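Local coordinates for protein putidaredoxin reductase (Pseudomonas putida, PDB 1Q1R) that uses its FAD to pass electrons, probably from NADH, to the iron-sulfur protein putidaredoxin, which serves the cytochrome P450cam monooxygenase, at residues Asp207-Met219 with Ala228-Val242. Sequence-based numbering, arbitrary orientation.
Sequences DIRTGTQVCGFEM and AVLCEDGTRLPADLV
C215 and G216 both turn their backbone N-H groups to one carbonyl, L230 O, making a classic beta bulge in the antiparallel pairing of 214-219 with 228-231. The bond from C215 N is 2.9 Å long; that from G216 N to the same oxygen is weak. Regular pairing resumes beyond, with L230 N bonded to G216 O and E218 N to A228 O. Glycine suits position 216, whose almost fully extended backbone (phi 172°, psi -169°) it adopts readily. L230 packs over this strand, CD2 3.3 Å from F217 CA. E218, its chain extended beyond CG, crosses L230 at about a right angle, CG resting near CD2, and reaches over A228, whose small methyl admits the carboxylate. There R236 NE gives OE1 a nearly straight hydrogen bond (2.7 Å), part of a salt bridge, in the guanidinium plane but 32° out of the carboxylate plane, tying the first strand to the third, 236-238. On the face that carries F217 and V229, branched V229 touches V214 with CG1 (3.7 Å to its CG1) and the F217 ring with both methyls, facing V153 of the parallel sheet. R209 lays its guanidinium face over L237 CD2, while NE and NH2 grip D207 OD2. This is the three-stranded antiparallel meander packed on the Rossmann-type sheet, as in the NAD-binding domain of glutathione reductase-like flavoenzymes.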
loop_
_atom_site.group_PDB
_atom_site.type_symbol
_atom_site.label_atom_id
_atom_site.label_comp_id
_atom_site.label_asym_id
_atom_site.label_seq_id
_atom_site.Cartn_x
_atom_site.Cartn_y
_atom_site.Cartn_z
ATOM N N ASP A 207 2.770 -21.785 -10.071
ATOM C CA ASP A 207 1.564 -22.597 -10.142
ATOM C C ASP A 207 0.508 -21.871 -9.322
ATOM O O ASP A 207 0.484 -21.967 -8.095
ATOM C CB ASP A 207 1.804 -23.996 -9.573
ATOM C CG ASP A 207 0.519 -24.794 -9.432
ATOM O OD1 ASP A 207 -0.455 -24.506 -10.161
ATOM O OD2 ASP A 207 0.482 -25.718 -8.600
ATOM N N ILE A 208 -0.352 -21.126 -10.011
ATOM C CA ILE A 208 -1.413 -20.359 -9.365
ATOM C C ILE A 208 -2.683 -21.187 -9.209
ATOM O O ILE A 208 -3.201 -21.736 -10.183
ATOM C CB ILE A 208 -1.745 -19.089 -10.182
ATOM C CG1 ILE A 208 -0.537 -18.149 -10.179
ATOM C CG2 ILE A 208 -2.977 -18.397 -9.609
ATOM C CD1 ILE A 208 -0.719 -16.906 -11.010
ATOM N N ARG A 209 -3.178 -21.272 -7.980
ATOM C CA ARG A 209 -4.394 -22.025 -7.696
ATOM C C ARG A 209 -5.458 -21.110 -7.119
ATOM O O ARG A 209 -5.413 -20.739 -5.947
ATOM C CB ARG A 209 -4.094 -23.169 -6.722
ATOM C CG ARG A 209 -2.947 -24.039 -7.198
ATOM C CD ARG A 209 -2.953 -25.420 -6.579
ATOM N NE ARG A 209 -1.935 -26.255 -7.214
ATOM C CZ ARG A 209 -1.921 -27.583 -7.176
ATOM N NH1 ARG A 209 -2.877 -28.241 -6.532
ATOM N NH2 ARG A 209 -0.952 -28.253 -7.787
ATOM N N THR A 210 -6.416 -20.739 -7.960
ATOM C CA THR A 210 -7.500 -19.865 -7.542
ATOM C C THR A 210 -8.645 -20.693 -6.972
ATOM O O THR A 210 -8.687 -21.906 -7.149
ATOM C CB THR A 210 -8.013 -19.028 -8.725
ATOM O OG1 THR A 210 -8.332 -19.896 -9.818
ATOM C CG2 THR A 210 -6.952 -18.030 -9.168
ATOM N N GLY A 211 -9.572 -20.034 -6.287
ATOM C CA GLY A 211 -10.684 -20.752 -5.700
ATOM C C GLY A 211 -10.174 -21.832 -4.762
ATOM O O GLY A 211 -10.802 -22.881 -4.595
ATOM N N THR A 212 -9.022 -21.574 -4.149
ATOM C CA THR A 212 -8.419 -22.528 -3.227
ATOM C C THR A 212 -8.408 -21.972 -1.813
ATOM O O THR A 212 -8.070 -20.809 -1.595
ATOM C CB THR A 212 -6.972 -22.867 -3.636
ATOM O OG1 THR A 212 -6.972 -23.486 -4.928
ATOM C CG2 THR A 212 -6.345 -23.813 -2.625
ATOM N N GLN A 213 -8.780 -22.813 -0.855
ATOM C CA GLN A 213 -8.825 -22.416 0.543
ATOM C C GLN A 213 -7.893 -23.298 1.380
ATOM O O GLN A 213 -7.923 -24.527 1.273
ATOM C CB GLN A 213 -10.261 -22.529 1.062
ATOM C CG GLN A 213 -10.452 -22.073 2.496
ATOM C CD GLN A 213 -11.872 -22.290 2.987
ATOM O OE1 GLN A 213 -12.353 -23.427 3.066
ATOM N NE2 GLN A 213 -12.555 -21.199 3.320
ATOM N N VAL A 214 -7.053 -22.660 2.192
ATOM C CA VAL A 214 -6.142 -23.389 3.065
ATOM C C VAL A 214 -6.853 -23.843 4.335
ATOM O O VAL A 214 -7.466 -23.012 5.010
ATOM C CB VAL A 214 -4.905 -22.544 3.422
ATOM C CG1 VAL A 214 -4.031 -23.277 4.427
ATOM C CG2 VAL A 214 -4.117 -22.199 2.168
ATOM N N CYS A 215 -6.806 -25.126 4.644
ATOM C CA CYS A 215 -7.488 -25.605 5.840
ATOM C C CYS A 215 -6.529 -25.888 6.987
ATOM O O CYS A 215 -6.954 -26.019 8.136
ATOM C CB CYS A 215 -8.311 -26.862 5.527
ATOM S SG CYS A 215 -7.343 -28.321 5.102
ATOM N N GLY A 216 -5.235 -25.981 6.687
ATOM C CA GLY A 216 -4.275 -26.243 7.745
ATOM C C GLY A 216 -2.856 -26.516 7.291
ATOM O O GLY A 216 -2.515 -26.336 6.119
ATOM N N PHE A 217 -2.021 -26.967 8.224
ATOM C CA PHE A 217 -0.625 -27.243 7.908
ATOM C C PHE A 217 -0.085 -28.474 8.623
ATOM O O PHE A 217 -0.631 -28.913 9.636
ATOM C CB PHE A 217 0.266 -26.055 8.311
ATOM C CG PHE A 217 -0.203 -24.725 7.795
ATOM C CD1 PHE A 217 -1.202 -24.020 8.455
ATOM C CD2 PHE A 217 0.358 -24.175 6.649
ATOM C CE1 PHE A 217 -1.638 -22.781 7.978
ATOM C CE2 PHE A 217 -0.067 -22.943 6.164
ATOM C CZ PHE A 217 -1.069 -22.245 6.831
ATOM N N GLU A 218 0.994 -29.025 8.079
ATOM C CA GLU A 218 1.675 -30.151 8.700
ATOM C C GLU A 218 2.969 -29.504 9.181
ATOM O O GLU A 218 3.487 -28.599 8.519
ATOM C CB GLU A 218 1.975 -31.251 7.683
ATOM C CG GLU A 218 0.730 -31.834 7.045
ATOM C CD GLU A 218 1.022 -32.989 6.110
ATOM O OE1 GLU A 218 2.088 -32.989 5.462
ATOM O OE2 GLU A 218 0.167 -33.893 6.010
ATOM N N MET A 219 3.474 -29.937 10.330
ATOM C CA MET A 219 4.698 -29.362 10.876
ATOM C C MET A 219 5.657 -30.386 11.446
ATOM O O MET A 219 5.246 -31.472 11.838
ATOM C CB MET A 219 4.353 -28.365 11.971
ATOM C CG MET A 219 3.623 -27.152 11.469
ATOM S SD MET A 219 3.455 -26.017 12.811
ATOM C CE MET A 219 5.142 -25.384 12.913
ATOM N N ALA A 228 4.234 -28.585 5.172
ATOM C CA ALA A 228 3.231 -28.679 4.119
ATOM C C ALA A 228 1.982 -27.843 4.380
ATOM O O ALA A 228 1.602 -27.602 5.523
ATOM C CB ALA A 228 2.842 -30.145 3.898
ATOM N N VAL A 229 1.352 -27.402 3.297
ATOM C CA VAL A 229 0.133 -26.603 3.375
ATOM C C VAL A 229 -0.992 -27.498 2.851
ATOM O O VAL A 229 -0.865 -28.090 1.779
ATOM C CB VAL A 229 0.231 -25.341 2.478
ATOM C CG1 VAL A 229 -1.015 -24.474 2.648
ATOM C CG2 VAL A 229 1.487 -24.548 2.825
ATOM N N LEU A 230 -2.080 -27.613 3.606
ATOM C CA LEU A 230 -3.195 -28.452 3.173
ATOM C C LEU A 230 -4.360 -27.605 2.693
ATOM O O LEU A 230 -4.730 -26.626 3.333
ATOM C CB LEU A 230 -3.686 -29.361 4.312
ATOM C CG LEU A 230 -2.732 -30.336 5.012
ATOM C CD1 LEU A 230 -1.623 -30.785 4.070
ATOM C CD2 LEU A 230 -2.138 -29.651 6.220
ATOM N N CYS A 231 -4.937 -27.990 1.565
ATOM C CA CYS A 231 -6.073 -27.263 1.015
ATOM C C CYS A 231 -7.369 -27.957 1.394
ATOM O O CYS A 231 -7.396 -29.167 1.606
ATOM C CB CYS A 231 -5.963 -27.182 -0.502
ATOM S SG CYS A 231 -4.442 -26.399 -1.055
ATOM N N GLU A 232 -8.441 -27.178 1.466
ATOM C CA GLU A 232 -9.759 -27.689 1.820
ATOM C C GLU A 232 -10.187 -28.879 0.955
ATOM O O GLU A 232 -10.891 -29.773 1.425
ATOM C CB GLU A 232 -10.784 -26.557 1.712
ATOM C CG GLU A 232 -12.201 -26.941 2.089
ATOM C CD GLU A 232 -12.288 -27.614 3.446
ATOM O OE1 GLU A 232 -11.646 -27.125 4.401
ATOM O OE2 GLU A 232 -13.011 -28.628 3.557
ATOM N N ASP A 233 -9.754 -28.900 -0.301
ATOM C CA ASP A 233 -10.123 -29.990 -1.194
ATOM C C ASP A 233 -9.222 -31.218 -1.048
ATOM O O ASP A 233 -9.267 -32.127 -1.878
ATOM C CB ASP A 233 -10.111 -29.501 -2.643
ATOM C CG ASP A 233 -8.716 -29.354 -3.192
ATOM O OD1 ASP A 233 -7.799 -28.989 -2.420
ATOM O OD2 ASP A 233 -8.539 -29.597 -4.405
ATOM N N GLY A 234 -8.395 -31.236 -0.003
ATOM C CA GLY A 234 -7.522 -32.376 0.239
ATOM C C GLY A 234 -6.141 -32.356 -0.394
ATOM O O GLY A 234 -5.379 -33.316 -0.255
ATOM N N THR A 235 -5.805 -31.275 -1.087
ATOM C CA THR A 235 -4.501 -31.185 -1.728
ATOM C C THR A 235 -3.393 -30.890 -0.718
ATOM O O THR A 235 -3.511 -29.970 0.088
ATOM C CB THR A 235 -4.471 -30.068 -2.790
ATOM O OG1 THR A 235 -5.566 -30.235 -3.700
ATOM C CG2 THR A 235 -3.162 -30.119 -3.564
ATOM N N ARG A 236 -2.326 -31.681 -0.754
ATOM C CA ARG A 236 -1.196 -31.443 0.137
ATOM C C ARG A 236 -0.087 -30.763 -0.659
ATOM O O ARG A 236 0.398 -31.300 -1.655
ATOM C CB ARG A 236 -0.654 -32.747 0.733
ATOM C CG ARG A 236 0.683 -32.554 1.475
ATOM C CD ARG A 236 1.188 -33.836 2.131
ATOM N NE ARG A 236 2.450 -33.634 2.846
ATOM C CZ ARG A 236 3.651 -33.623 2.272
ATOM N NH1 ARG A 236 3.773 -33.804 0.963
ATOM N NH2 ARG A 236 4.739 -33.429 3.007
ATOM N N LEU A 237 0.306 -29.575 -0.220
ATOM C CA LEU A 237 1.369 -28.845 -0.894
ATOM C C LEU A 237 2.590 -28.805 0.019
ATOM O O LEU A 237 2.597 -28.089 1.016
ATOM C CB LEU A 237 0.910 -27.417 -1.210
ATOM C CG LEU A 237 -0.277 -27.273 -2.169
ATOM C CD1 LEU A 237 -0.767 -25.838 -2.159
ATOM C CD2 LEU A 237 0.137 -27.697 -3.568
ATOM N N PRO A 238 3.632 -29.589 -0.303
ATOM C CA PRO A 238 4.838 -29.593 0.531
ATOM C C PRO A 238 5.475 -28.211 0.441
ATOM O O PRO A 238 5.521 -27.623 -0.636
ATOM C CB PRO A 238 5.692 -30.680 -0.110
ATOM C CG PRO A 238 5.329 -30.563 -1.568
ATOM C CD PRO A 238 3.821 -30.412 -1.512
ATOM N N ALA A 239 5.954 -27.687 1.564
ATOM C CA ALA A 239 6.549 -26.358 1.552
ATOM C C ALA A 239 7.753 -26.205 2.465
ATOM O O ALA A 239 7.782 -26.746 3.569
ATOM C CB ALA A 239 5.497 -25.323 1.930
ATOM N N ASP A 240 8.746 -25.462 1.990
ATOM C CA ASP A 240 9.939 -25.180 2.780
ATOM C C ASP A 240 9.760 -23.777 3.350
ATOM O O ASP A 240 10.394 -23.402 4.336
ATOM C CB ASP A 240 11.191 -25.213 1.902
ATOM C CG ASP A 240 11.476 -26.591 1.354
ATOM O OD1 ASP A 240 11.621 -27.524 2.167
ATOM O OD2 ASP A 240 11.557 -26.741 0.115
ATOM N N LEU A 241 8.876 -23.008 2.719
ATOM C CA LEU A 241 8.609 -21.636 3.132
ATOM C C LEU A 241 7.170 -21.258 2.806
ATOM O O LEU A 241 6.648 -21.631 1.756
ATOM C CB LEU A 241 9.562 -20.687 2.399
ATOM C CG LEU A 241 9.509 -19.190 2.708
ATOM C CD1 LEU A 241 9.908 -18.943 4.161
ATOM C CD2 LEU A 241 10.459 -18.451 1.759
ATOM N N VAL A 242 6.534 -20.522 3.709
ATOM C CA VAL A 242 5.160 -20.079 3.506
ATOM C C VAL A 242 5.082 -18.594 3.803
ATOM O O VAL A 242 5.484 -18.141 4.873
ATOM C CB VAL A 242 4.155 -20.816 4.433
ATOM C CG1 VAL A 242 2.748 -20.249 4.228
ATOM C CG2 VAL A 242 4.161 -22.313 4.132
HETATM O O HOH W 1 -9.423 -26.014 -1.755
#